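Local coordinates for diaminobutyrate-pyruvate transaminase and L-2,4-diaminobutyrate decarboxylase (Vibrio parahaemolyticus, PDB 2QMA), which probably decarboxylates L-2,4-diaminobutyrate with pyridoxal phosphate in this C-terminal domain, the full-length protein probably also having transaminase activity, at residues V146-L149 against C150-Y153; P15-E18 against W19-H22; F482-L485 against L486-N490. All coordinates share one frame; numbering follows the deposited sequence. Where two conformers were deposited one is given.

Interaction 1 of 3, residues V146-L149 against C150-Y153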
# COMPACT_ATOMS: atom_id res chain seq x y z
N VAL A 146 11.05 -12.98 -3.50
CA VAL A 146 10.12 -13.48 -4.53
C VAL A 146 10.58 -14.86 -5.06
O VAL A 146 9.78 -15.79 -5.20
CB VAL A 146 9.91 -12.47 -5.70
CG1 VAL A 146 9.26 -13.18 -6.89
CG2 VAL A 146 8.96 -11.33 -5.25
N ASN A 147 11.87 -14.94 -5.40
CA ASN A 147 12.46 -16.19 -5.91
C ASN A 147 12.30 -17.32 -4.90
O ASN A 147 11.95 -18.45 -5.26
CB ASN A 147 13.95 -16.00 -6.24
CG ASN A 147 14.19 -15.12 -7.46
OD1 ASN A 147 15.32 -14.69 -7.67
ND2 ASN A 147 13.15 -14.85 -8.26
N TRP A 148 12.55 -16.99 -3.64
CA TRP A 148 12.41 -17.95 -2.53
C TRP A 148 10.95 -18.44 -2.46
O TRP A 148 10.68 -19.64 -2.35
CB TRP A 148 12.84 -17.26 -1.21
CG TRP A 148 12.77 -18.11 0.03
CD1 TRP A 148 13.67 -19.05 0.42
CD2 TRP A 148 11.74 -18.09 1.03
NE1 TRP A 148 13.26 -19.63 1.59
CE2 TRP A 148 12.07 -19.08 1.98
CE3 TRP A 148 10.52 -17.37 1.17
CZ2 TRP A 148 11.28 -19.33 3.12
CZ3 TRP A 148 9.71 -17.63 2.27
CH2 TRP A 148 10.10 -18.60 3.25
N LEU A 149 10.01 -17.51 -2.55
CA LEU A 149 8.58 -17.85 -2.45
C LEU A 149 8.20 -18.80 -3.58
O LEU A 149 7.50 -19.78 -3.38
CB LEU A 149 7.75 -16.56 -2.59
CG LEU A 149 7.73 -15.67 -1.35
CD1 LEU A 149 7.02 -14.33 -1.69
CD2 LEU A 149 7.04 -16.45 -0.20
N CYS A 150 8.65 -18.49 -4.78
CA CYS A 150 8.36 -19.32 -5.96
C CYS A 150 8.83 -20.76 -5.73
O CYS A 150 8.12 -21.70 -6.07
CB CYS A 150 8.99 -18.70 -7.21
SG CYS A 150 8.07 -17.20 -7.75
N ASP A 151 10.01 -20.93 -5.12
CA ASP A 151 10.49 -22.26 -4.66
C ASP A 151 9.56 -22.98 -3.67
O ASP A 151 9.21 -24.18 -3.85
CB ASP A 151 11.94 -22.12 -4.14
CG ASP A 151 12.16 -22.63 -2.67
OD1 ASP A 151 12.44 -21.72 -1.81
OD2 ASP A 151 12.11 -23.90 -2.40
N LYS A 152 9.13 -22.23 -2.67
CA LYS A 152 8.33 -22.77 -1.58
C LYS A 152 7.01 -23.30 -2.11
O LYS A 152 6.53 -24.33 -1.62
CB LYS A 152 8.13 -21.73 -0.48
CG LYS A 152 9.38 -21.45 0.36
CD LYS A 152 9.91 -22.77 0.99
CE LYS A 152 11.15 -22.57 1.80
NZ LYS A 152 11.69 -23.87 2.34
N TYR A 153 6.47 -22.65 -3.14
CA TYR A 153 5.19 -23.07 -3.74
C TYR A 153 5.41 -24.04 -4.92
O TYR A 153 4.44 -24.41 -5.60
CB TYR A 153 4.32 -21.85 -4.15
CG TYR A 153 3.72 -21.15 -2.94
CD1 TYR A 153 2.57 -21.64 -2.32
CD2 TYR A 153 4.33 -20.02 -2.38
CE1 TYR A 153 2.06 -21.03 -1.19
CE2 TYR A 153 3.81 -19.41 -1.24
CZ TYR A 153 2.70 -19.92 -0.64
OH TYR A 153 2.18 -19.31 0.50
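K152 packs its chain over one face of the W148 indole, four residues back along the helix. CG stands almost straight above the six-membered ring, 3.9 Å from its centroid and 9° off the ring normal. This is a CH-pi contact. The lysine bends at chi2 (-57°), then runs straight on, and CE comes to 3.5 Å from W148 CZ2. The indole reaches this place because its CG is anti to the backbone N (chi1 -180°). The backbone repeats the same spacing, with K152 N bonded to W148 O at 3.0 Å.

The polar ends have a shared partner. W148 NE1 gives a hydrogen bond to D74 of the second subunit, and K152 NZ forms a salt bridge with the same carboxylate. The pair therefore presents two donors to one oxygen, OD1 of that D74, which probably helps hold both side chains.

The tight side also includes V146, L149, C150 and Y153, which are buried. V146 CG1 lies 4.3 Å from C150 SG. Y153 CD2 comes to 3.3 Å from L149 O, which meets the edge of the phenol ring. The same oxygen accepts Y153 N at 3.1 Å, at the C-terminal end of the helix. The Y153 side chain is about 10 Å from that of K325, the predicted cofactor lysine, which carries no cofactor here. N147 and D151 form the loose, exposed side. D151 N bonds to N147 O at 3.2 Å.

The domain is of the fold-type I class of pyridoxal phosphate enzymes, with a mixed seven-stranded sheet. Helix 136-152 lies against one margin of that sheet. V146 touches strand 160-164, its outermost strand there, while L149 and Y153 rest on L337 of the adjoining strand 334-338.

Interaction 2 of 3, residues P15-E18 against W19-H22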
# COMPACT_ATOMS: atom_id res chain seq x y z
N PRO A 15 15.00 29.71 7.85
CA PRO A 15 15.59 29.03 9.03
C PRO A 15 16.05 27.60 8.76
O PRO A 15 15.59 26.66 9.43
CB PRO A 15 14.43 29.02 10.03
CG PRO A 15 13.20 29.06 9.18
CD PRO A 15 13.55 29.92 8.01
N GLN A 16 16.97 27.44 7.81
CA GLN A 16 17.42 26.09 7.42
C GLN A 16 18.08 25.32 8.55
O GLN A 16 18.10 24.09 8.53
CB GLN A 16 18.37 26.15 6.23
CG GLN A 16 17.73 26.70 4.99
CD GLN A 16 18.64 26.54 3.80
OE1 GLN A 16 19.56 27.33 3.61
NE2 GLN A 16 18.40 25.50 3.00
N GLU A 17 18.63 26.04 9.53
CA GLU A 17 19.24 25.39 10.69
C GLU A 17 18.19 24.85 11.66
O GLU A 17 18.39 23.78 12.26
CB GLU A 17 20.24 26.33 11.39
CG GLU A 17 21.48 26.67 10.54
CD GLU A 17 22.41 25.48 10.31
OE1 GLU A 17 22.93 24.90 11.30
OE2 GLU A 17 22.62 25.12 9.13
N GLU A 18 17.06 25.55 11.81
CA GLU A 18 15.99 25.02 12.67
C GLU A 18 15.18 23.90 11.98
O GLU A 18 14.65 23.00 12.65
CB GLU A 18 15.09 26.12 13.25
CG GLU A 18 13.83 26.48 12.49
CD GLU A 18 13.03 27.63 13.15
OE1 GLU A 18 12.14 28.20 12.47
OE2 GLU A 18 13.27 27.94 14.33
N TRP A 19 15.10 23.95 10.66
CA TRP A 19 14.47 22.84 9.91
C TRP A 19 15.30 21.56 10.01
O TRP A 19 14.76 20.44 9.98
CB TRP A 19 14.29 23.22 8.44
CG TRP A 19 13.31 24.34 8.20
CD1 TRP A 19 12.33 24.78 9.04
CD2 TRP A 19 13.18 25.11 6.99
NE1 TRP A 19 11.62 25.80 8.44
CE2 TRP A 19 12.12 26.03 7.19
CE3 TRP A 19 13.88 25.14 5.77
CZ2 TRP A 19 11.73 26.94 6.21
CZ3 TRP A 19 13.51 26.07 4.81
CH2 TRP A 19 12.44 26.96 5.03
N LYS A 20 16.62 21.72 10.14
CA LYS A 20 17.53 20.57 10.20
C LYS A 20 17.10 19.52 11.22
O LYS A 20 17.27 18.31 11.00
CB LYS A 20 18.97 21.02 10.45
CG LYS A 20 19.69 21.37 9.16
CD LYS A 20 21.13 21.70 9.43
CE LYS A 20 21.94 21.79 8.14
NZ LYS A 20 23.21 22.57 8.35
N LYS A 21 16.51 20.00 12.32
CA LYS A 21 16.08 19.14 13.44
C LYS A 21 15.02 18.13 12.98
O LYS A 21 14.98 17.01 13.51
CB LYS A 21 15.50 19.99 14.58
CG LYS A 21 16.48 20.96 15.22
CD LYS A 21 15.78 21.82 16.28
CE LYS A 21 16.73 22.79 16.98
NZ LYS A 21 17.67 23.50 16.05
N HIS A 22 14.20 18.54 12.01
CA HIS A 22 13.09 17.74 11.45
C HIS A 22 13.49 16.57 10.52
O HIS A 22 12.62 15.78 10.11
CB HIS A 22 12.11 18.66 10.70
CG HIS A 22 11.55 19.77 11.54
ND1 HIS A 22 11.08 19.58 12.82
CD2 HIS A 22 11.38 21.08 11.27
CE1 HIS A 22 10.64 20.73 13.30
NE2 HIS A 22 10.81 21.66 12.38
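P15 and W19 meet within a single N-terminal helical turn, with the proline at the N-cap position. The pyrrolidine and the indole cross obliquely. P15 CG is 3.7 Å from W19 NE1, at the pyrrole end of the indole. W19 CG is anti to its own carbonyl carbon (chi1 -66°), which swings the ring back over the start of the turn. One indole face then lies beneath P15 O, which is 3.5 Å from W19 CG and sits toward the rim. That oxygen also accepts W19 N, at 3.0 Å.

E17 and K20 lie side by side and point the same way. The lysine stays extended.

The turn belongs to an N-terminal arm that reaches the second subunit. W19 packs on M395 of that subunit, and Q16 NE2 bonds to the backbone oxygens of its P475 and L477. At the end of the turn, H22 places a ring face toward E18 O.

E17 was modelled in two conformers, so its salt bridge to K20 may not be constant. In one of them the glutamate bends at chi2 (-68°), and K20 NZ meets the syn side of E17 OE2 at 2.7 Å, 23° out of the carboxylate plane.

Interaction 3 of 3, residues F482-L485 against L486-N490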
# COMPACT_ATOMS: atom_id res chain seq x y z
N PHE A 482 -8.14 -20.00 26.74
CA PHE A 482 -9.41 -20.32 26.08
C PHE A 482 -10.51 -20.57 27.10
O PHE A 482 -11.63 -20.10 26.91
CB PHE A 482 -9.23 -21.46 25.09
CG PHE A 482 -8.59 -21.01 23.79
CD1 PHE A 482 -9.33 -20.26 22.87
CD2 PHE A 482 -7.23 -21.24 23.55
CE1 PHE A 482 -8.75 -19.78 21.69
CE2 PHE A 482 -6.62 -20.76 22.34
CZ PHE A 482 -7.40 -20.05 21.41
N GLU A 483 -10.18 -21.28 28.18
CA GLU A 483 -11.12 -21.51 29.25
C GLU A 483 -11.62 -20.19 29.84
O GLU A 483 -12.82 -19.98 30.02
CB GLU A 483 -10.49 -22.36 30.36
CG GLU A 483 -10.32 -23.76 29.90
CD GLU A 483 -9.77 -24.70 30.96
OE1 GLU A 483 -9.09 -24.24 31.92
OE2 GLU A 483 -10.01 -25.91 30.80
N SER A 484 -10.68 -19.30 30.13
CA SER A 484 -11.03 -17.97 30.61
C SER A 484 -11.81 -17.12 29.58
O SER A 484 -12.71 -16.35 30.00
CB SER A 484 -9.79 -17.25 31.11
OG SER A 484 -9.99 -15.86 31.07
N LEU A 485 -11.46 -17.21 28.29
CA LEU A 485 -12.19 -16.52 27.24
C LEU A 485 -13.65 -16.99 27.17
O LEU A 485 -14.57 -16.19 27.16
CB LEU A 485 -11.47 -16.63 25.88
CG LEU A 485 -12.11 -15.87 24.70
CD1 LEU A 485 -12.41 -14.39 25.07
CD2 LEU A 485 -11.18 -15.96 23.51
N LEU A 486 -13.86 -18.30 27.19
CA LEU A 486 -15.24 -18.85 27.21
C LEU A 486 -16.00 -18.46 28.50
O LEU A 486 -17.19 -18.20 28.45
CB LEU A 486 -15.23 -20.36 27.03
CG LEU A 486 -14.73 -20.84 25.66
CD1 LEU A 486 -14.47 -22.33 25.74
CD2 LEU A 486 -15.80 -20.56 24.62
N SER A 487 -15.30 -18.47 29.63
CA SER A 487 -15.89 -18.00 30.88
C SER A 487 -16.35 -16.53 30.82
O SER A 487 -17.45 -16.22 31.25
CB SER A 487 -14.91 -18.18 32.04
OG SER A 487 -15.61 -17.96 33.26
N LYS A 488 -15.51 -15.67 30.24
CA LYS A 488 -15.79 -14.24 30.04
C LYS A 488 -17.02 -14.07 29.19
O LYS A 488 -17.86 -13.22 29.48
CB LYS A 488 -14.63 -13.55 29.30
CG LYS A 488 -13.38 -13.38 30.10
CD LYS A 488 -12.33 -12.68 29.25
CE LYS A 488 -10.95 -13.26 29.48
NZ LYS A 488 -10.29 -12.76 30.69
N ILE A 489 -17.10 -14.85 28.11
CA ILE A 489 -18.26 -14.81 27.22
C ILE A 489 -19.54 -15.30 27.90
O ILE A 489 -20.62 -14.70 27.73
CB ILE A 489 -18.01 -15.56 25.90
CG1 ILE A 489 -16.88 -14.89 25.11
CG2 ILE A 489 -19.31 -15.61 25.06
CD1 ILE A 489 -16.28 -15.78 24.02
N ASN A 490 -19.44 -16.39 28.64
CA ASN A 490 -20.59 -16.89 29.38
C ASN A 490 -21.12 -15.87 30.38
O ASN A 490 -22.31 -15.62 30.45
CB ASN A 490 -20.27 -18.21 30.08
CG ASN A 490 -21.48 -18.79 30.76
OD1 ASN A 490 -22.52 -19.00 30.13
ND2 ASN A 490 -21.38 -18.98 32.07
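F482 and L486 meet at the F482 carbonyl, where L486 CG comes to 3.4 Å from F482 O. The same oxygen accepts L486 N at 2.9 Å. The phenyl ring of F482 is the flat side chain of this contact, and it takes its neighbours from outside the turn. F482 turns its CB away from 486-490, and its ring packs instead on I104, L477 and, in helix 389-411, Q402, V406 and M409. The next three carbonyls, of E483, S484 and L485, accept the backbone N of S487, K488 and I489 in turn.

K488 folds back over S484. Its CG is 3.0 Å from S484 O. Bends at chi3 and chi4 then bring the amino group round to the serine hydroxyl. NZ gives S484 OG a weak hydrogen bond of 3.1 Å. The hydroxyl reaches the lysine because OG is anti to the backbone N (chi1 157°). D102 is a second, long and weak ionic partner for NZ. K488 also touches a crystal neighbour, which may influence its end. This is the partly exposed flank of the helix.

Helix 479-495 is the last helix of the chain and is amphipathic here. It packs against the four-stranded antiparallel sheet of the C-terminal part of this domain. L485, L486 and I489 all touch F470 of strand 465-471, and L486 and I489 also touch F416 of strand 416-418.

Within this apolar side, L485 and I489 are one turn apart. L485 CG lies 4.2 Å from I489 CD1. I489 CG1 comes closer to the backbone, at 3.4 Å from L485 O, the oxygen that also takes I489 N.

Overall arrangement
The three contacts follow one another along the chain. Each is local to a single turn or helix, so none closes a long loop, and none nests in or crosses another. Interaction 2 comes first, in the N-terminal arm, its centre about 40 Å from the centre of the chain. Interaction 1 follows, near the end of helix 136-152 beside the large mixed sheet. Both touch the second subunit, although their nearest atoms are about 31 Å apart. Interaction 3 comes last, in helix 479-495 on the small antiparallel sheet, and its two segments touch no other chain of the assembly. Interactions 1 and 3 lie on opposite sides of the chain's centre.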